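Local coordinates for mandelate racemase/muconate lactonizing protein (PDB 3QLD) that belongs to the mandelate racemase/muconate lactonizing group of the enolase superfamily, pairing an N-terminal capping domain with a TIM-type barrel, at residues Val7-Ser12 against Arg367-Thr372; Ser141-Met146 against Arg167-Ile172. One frame throughout, in Å; residues are numbered along the deposited sequence.

Contact 1 of 2, residues Val7-Ser12 against Arg367-Thr372; sequences VLHRLS and RFSTAT
Strand 7-12 runs antiparallel to the chain leaving helix 362-368, and a classic beta bulge breaks their register where Thr-370 and Ala-371 both face Arg-10. The carbonyl of Arg-10 takes the Thr-370 amide almost along its C=O axis (N to O 2.6 Å) and, weakly, the Ala-371 amide as well. Arg-10 N donates to Ala-371 O at 2.9 Å, from above the carbonyl plane. Past the bulge, Ser-12 N reaches Phe-368 O at 2.8 Å, within the carbonyl plane, so the chain at Phe-368 is held to strand 3-15.

Small Ala-371 brings only its CB against Arg-10 CB (3.9 Å). This leaves the long arginine chain, CG anti to the backbone N (chi1 -158°) and extended to NE, to cross Thr-370 obliquely and carry its guanidinium to Asp-62 and Gln-30. On the other face His-9 stands alongside Thr-372, its NE2 bonded to Gln-35, while Leu-11 sets CD1 against Ser-369 OG (itself hydrogen-bonded to Val-365 O) and CG against Phe-368 CB. Thr-370, a beta-branched residue at the exposed corner, turns its methyl CG2 to Ser-12 CB at 3.8 Å, and its OG1 lies 3.0 Å from a water that donates weakly to Leu-11 O.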
# COMPACT_ATOMS: atom_id res chain seq x y z
N VAL A 7 14.92 19.59 -6.65
CA VAL A 7 13.75 20.37 -7.04
C VAL A 7 12.64 19.39 -7.52
O VAL A 7 12.87 18.59 -8.40
CB VAL A 7 14.06 21.34 -8.22
CG1 VAL A 7 12.84 22.13 -8.59
CG2 VAL A 7 15.29 22.26 -7.87
N LEU A 8 11.46 19.51 -6.95
CA LEU A 8 10.30 18.72 -7.37
C LEU A 8 9.44 19.59 -8.18
O LEU A 8 9.07 20.71 -7.79
CB LEU A 8 9.52 18.20 -6.15
CG LEU A 8 10.35 17.47 -5.11
CD1 LEU A 8 9.50 17.13 -3.85
CD2 LEU A 8 10.73 16.20 -5.81
N HIS A 9 9.02 19.05 -9.30
CA HIS A 9 8.18 19.78 -10.18
C HIS A 9 6.87 19.02 -10.32
O HIS A 9 6.87 17.89 -10.79
CB HIS A 9 8.79 19.75 -11.59
CG HIS A 9 10.18 20.31 -11.64
ND1 HIS A 9 10.41 21.67 -11.80
CD2 HIS A 9 11.40 19.72 -11.56
CE1 HIS A 9 11.73 21.88 -11.82
NE2 HIS A 9 12.35 20.72 -11.65
N ARG A 10 5.76 19.67 -10.00
CA ARG A 10 4.43 19.14 -10.29
C ARG A 10 3.88 19.67 -11.60
O ARG A 10 3.73 20.89 -11.79
CB ARG A 10 3.44 19.44 -9.13
CG ARG A 10 2.29 18.45 -9.18
CD ARG A 10 1.33 18.81 -8.06
NE ARG A 10 0.13 18.04 -8.24
CZ ARG A 10 -0.59 17.59 -7.22
NH1 ARG A 10 -1.66 16.84 -7.46
NH2 ARG A 10 -0.17 17.86 -6.00
N LEU A 11 3.60 18.76 -12.53
CA LEU A 11 3.29 19.11 -13.88
C LEU A 11 1.85 18.76 -14.21
O LEU A 11 1.27 17.79 -13.66
CB LEU A 11 4.23 18.38 -14.84
CG LEU A 11 5.55 19.03 -15.26
CD1 LEU A 11 6.38 19.52 -14.13
CD2 LEU A 11 6.35 18.11 -16.17
N SER A 12 1.27 19.53 -15.13
CA SER A 12 -0.00 19.16 -15.72
C SER A 12 0.15 19.31 -17.24
O SER A 12 0.32 20.43 -17.70
CB SER A 12 -1.09 20.09 -15.23
OG SER A 12 -2.33 19.66 -15.81
N ARG A 367 6.48 25.69 -18.28
CA ARG A 367 5.09 26.02 -18.65
C ARG A 367 4.06 25.09 -17.99
O ARG A 367 3.01 25.56 -17.55
CB ARG A 367 4.87 26.07 -20.17
CG ARG A 367 3.33 26.31 -20.63
CD ARG A 367 2.72 27.73 -20.25
NE ARG A 367 1.28 27.88 -20.60
CZ ARG A 367 0.24 27.50 -19.84
NH1 ARG A 367 0.42 26.89 -18.66
NH2 ARG A 367 -1.01 27.71 -20.27
N PHE A 368 4.38 23.78 -17.92
CA PHE A 368 3.44 22.80 -17.45
C PHE A 368 3.40 22.71 -15.90
O PHE A 368 2.55 21.99 -15.36
CB PHE A 368 3.78 21.43 -18.07
CG PHE A 368 3.64 21.38 -19.58
CD1 PHE A 368 2.59 22.05 -20.22
CD2 PHE A 368 4.50 20.59 -20.35
CE1 PHE A 368 2.41 21.97 -21.61
CE2 PHE A 368 4.36 20.50 -21.75
CZ PHE A 368 3.31 21.18 -22.39
N SER A 369 4.29 23.44 -15.21
CA SER A 369 4.40 23.39 -13.73
C SER A 369 3.23 24.01 -12.97
O SER A 369 2.83 25.15 -13.19
CB SER A 369 5.73 23.98 -13.26
OG SER A 369 6.80 23.05 -13.46
N THR A 370 2.62 23.24 -12.07
CA THR A 370 1.53 23.81 -11.27
C THR A 370 2.02 24.03 -9.87
O THR A 370 1.34 24.69 -9.05
CB THR A 370 0.30 22.92 -11.18
OG1 THR A 370 0.67 21.68 -10.59
CG2 THR A 370 -0.32 22.71 -12.54
N ALA A 371 3.18 23.46 -9.58
CA ALA A 371 3.84 23.65 -8.28
C ALA A 371 5.31 23.30 -8.40
O ALA A 371 5.74 22.44 -9.25
CB ALA A 371 3.15 22.81 -7.17
N THR A 372 6.13 23.95 -7.58
CA THR A 372 7.54 23.69 -7.60
C THR A 372 8.11 23.86 -6.18
O THR A 372 7.79 24.89 -5.51
CB THR A 372 8.27 24.66 -8.61
OG1 THR A 372 7.65 24.57 -9.89
CG2 THR A 372 9.77 24.34 -8.79
O HOH W 1 -0.49 19.15 -11.57

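Contact 2 of 2, residues Ser141-Met146 against Arg167-Ile172; sequences SATLGM and RVKLKI
Strands 141-144 and 167-171, the first two of the TIM-type barrel, run parallel; the axes of these two segments approach to 4.5 Å and diverge by 23°, and helix 150-162 makes the beta-alpha-beta crossover between them. Four nearly straight bonds alternate along the pair: Ala-142 N to Arg-167 O, Lys-169 N to Ala-142 O, Leu-144 N to Lys-169 O and Lys-171 N to Leu-144 O, the last almost along the C=O axis.

The apolar face is closely packed. Leu-144 and Leu-170 run alongside one another in the same direction, CD1 of Leu-144 3.9 Å from CD2 of Leu-170; their branched ends suit a face covered by helices 150-162 and 178-187. Ala-142, with a lone methyl, lets helix 150-162 come close at Ala-160, which Val-168 also touches.

The other face is polar. Ser-141 OG, anti to its backbone N (chi1 178°), sits at the guanidinium edge of Arg-167 and accepts a weak bond from NE at 3.0 Å. The arginine chain bends at chi3 (62°), and its outer nitrogens continue to Gln-218 and Asp-323. Thr-143 runs beside Lys-169, OG1 3.7 Å from CE, and puts its CG2 methyl 3.7 Å from CE of Lys-171.

Contact loosens at the C-terminal end. Gly-145 gives little but its CA, near Lys-171 CG, and selenomethionine Met-146, on the exposed side, lays SE 4.0 Å from Ile-172 C. A water there lies within bonding reach of Leu-144 O and Lys-171 O.

Buried Lys-169 forms salt bridges with Asp-323 and Glu-221, carboxylates that would be expected to favour its charged form; with Arg-167, also paired to Asp-323, it makes a strongly polar cluster inside the barrel, while partly exposed Lys-171 pairs with Asp-196 on the more open side.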
# COMPACT_ATOMS: atom_id res chain seq x y z
N SER A 141 4.00 -2.35 -28.61
CA SER A 141 2.60 -2.82 -28.77
C SER A 141 1.56 -1.70 -28.82
O SER A 141 1.80 -0.64 -28.28
CB SER A 141 2.27 -3.72 -27.52
OG SER A 141 0.91 -4.23 -27.51
N ALA A 142 0.38 -1.97 -29.37
CA ALA A 142 -0.73 -1.06 -29.29
C ALA A 142 -1.93 -1.62 -28.50
O ALA A 142 -2.42 -2.73 -28.76
CB ALA A 142 -1.21 -0.66 -30.77
N THR A 143 -2.43 -0.83 -27.54
CA THR A 143 -3.63 -1.21 -26.77
C THR A 143 -4.89 -0.71 -27.44
O THR A 143 -4.98 0.48 -27.79
CB THR A 143 -3.54 -0.64 -25.35
OG1 THR A 143 -2.27 -1.02 -24.82
CG2 THR A 143 -4.69 -1.19 -24.47
N LEU A 144 -5.84 -1.60 -27.66
CA LEU A 144 -7.10 -1.25 -28.32
C LEU A 144 -8.25 -1.42 -27.33
O LEU A 144 -8.38 -2.50 -26.68
CB LEU A 144 -7.34 -2.09 -29.58
CG LEU A 144 -6.23 -2.32 -30.62
CD1 LEU A 144 -6.81 -3.07 -31.75
CD2 LEU A 144 -5.60 -1.00 -31.12
N GLY A 145 -9.07 -0.36 -27.20
CA GLY A 145 -10.20 -0.35 -26.25
C GLY A 145 -11.27 -1.31 -26.72
O GLY A 145 -11.27 -1.72 -27.87
N MSE A 146 -12.21 -1.68 -25.86
CA MSE A 146 -13.29 -2.53 -26.40
C MSE A 146 -14.47 -1.72 -26.95
O MSE A 146 -14.81 -0.65 -26.41
CB MSE A 146 -13.77 -3.59 -25.39
CG MSE A 146 -14.37 -3.11 -24.11
SE MSE A 146 -14.51 -4.62 -22.83
CE MSE A 146 -16.16 -4.11 -21.88
N ARG A 167 2.59 -5.78 -31.73
CA ARG A 167 1.64 -6.52 -30.87
C ARG A 167 0.39 -5.73 -30.82
O ARG A 167 0.44 -4.48 -30.80
CB ARG A 167 2.20 -6.69 -29.46
CG ARG A 167 1.44 -7.73 -28.59
CD ARG A 167 2.07 -7.98 -27.21
NE ARG A 167 2.07 -6.74 -26.40
CZ ARG A 167 2.96 -6.53 -25.43
NH1 ARG A 167 3.80 -7.49 -25.09
NH2 ARG A 167 2.97 -5.40 -24.73
N VAL A 168 -0.75 -6.41 -30.74
CA VAL A 168 -1.91 -5.68 -30.25
C VAL A 168 -2.38 -6.26 -28.91
O VAL A 168 -2.38 -7.51 -28.75
CB VAL A 168 -3.13 -5.64 -31.24
CG1 VAL A 168 -2.77 -4.80 -32.50
CG2 VAL A 168 -3.65 -7.06 -31.58
N LYS A 169 -2.84 -5.39 -28.00
CA LYS A 169 -3.43 -5.87 -26.70
C LYS A 169 -4.86 -5.40 -26.65
O LYS A 169 -5.16 -4.18 -26.63
CB LYS A 169 -2.61 -5.38 -25.49
CG LYS A 169 -3.15 -5.86 -24.09
CD LYS A 169 -2.13 -5.63 -22.99
CE LYS A 169 -1.63 -4.17 -22.91
NZ LYS A 169 -1.35 -3.67 -21.51
N LEU A 170 -5.77 -6.36 -26.68
CA LEU A 170 -7.15 -6.10 -26.70
C LEU A 170 -7.76 -6.05 -25.28
O LEU A 170 -7.59 -6.99 -24.50
CB LEU A 170 -7.85 -7.24 -27.41
CG LEU A 170 -7.30 -7.59 -28.80
CD1 LEU A 170 -8.39 -8.47 -29.39
CD2 LEU A 170 -7.21 -6.26 -29.59
N LYS A 171 -8.55 -5.01 -25.00
CA LYS A 171 -9.32 -4.97 -23.75
C LYS A 171 -10.46 -5.94 -23.87
O LYS A 171 -11.14 -5.98 -24.90
CB LYS A 171 -9.83 -3.55 -23.47
CG LYS A 171 -8.70 -2.60 -23.20
CD LYS A 171 -8.17 -2.73 -21.76
CE LYS A 171 -6.89 -1.90 -21.56
NZ LYS A 171 -6.81 -1.31 -20.18
N ILE A 172 -10.63 -6.80 -22.86
CA ILE A 172 -11.67 -7.77 -22.87
C ILE A 172 -12.43 -7.81 -21.52
O ILE A 172 -11.91 -7.33 -20.49
CB ILE A 172 -11.13 -9.20 -23.17
CG1 ILE A 172 -10.15 -9.65 -22.07
CG2 ILE A 172 -10.57 -9.22 -24.62
CD1 ILE A 172 -9.96 -11.21 -22.07
O HOH W 2 -10.65 -4.65 -27.65

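Overall arrangement
Contact 1 lies at the surface of the N-terminal capping sheet, whereas contact 2 is a buried part of the barrel; their centres are 32 Å apart and their nearest atoms about 22 Å, and they share no strand or helix. Contact 1 joins the two ends of the chain, bringing the C-terminal strand 369-376 beside strand 3-15, while contact 2 joins two successive strands through one crossover helix. The barrel pair keeps an unbroken parallel register, with aliphatic groups against helices and charged groups on the other face. The antiparallel pair is irregular, and its polar side chains bond mostly to adjacent strand 25-38 and helix 61-80.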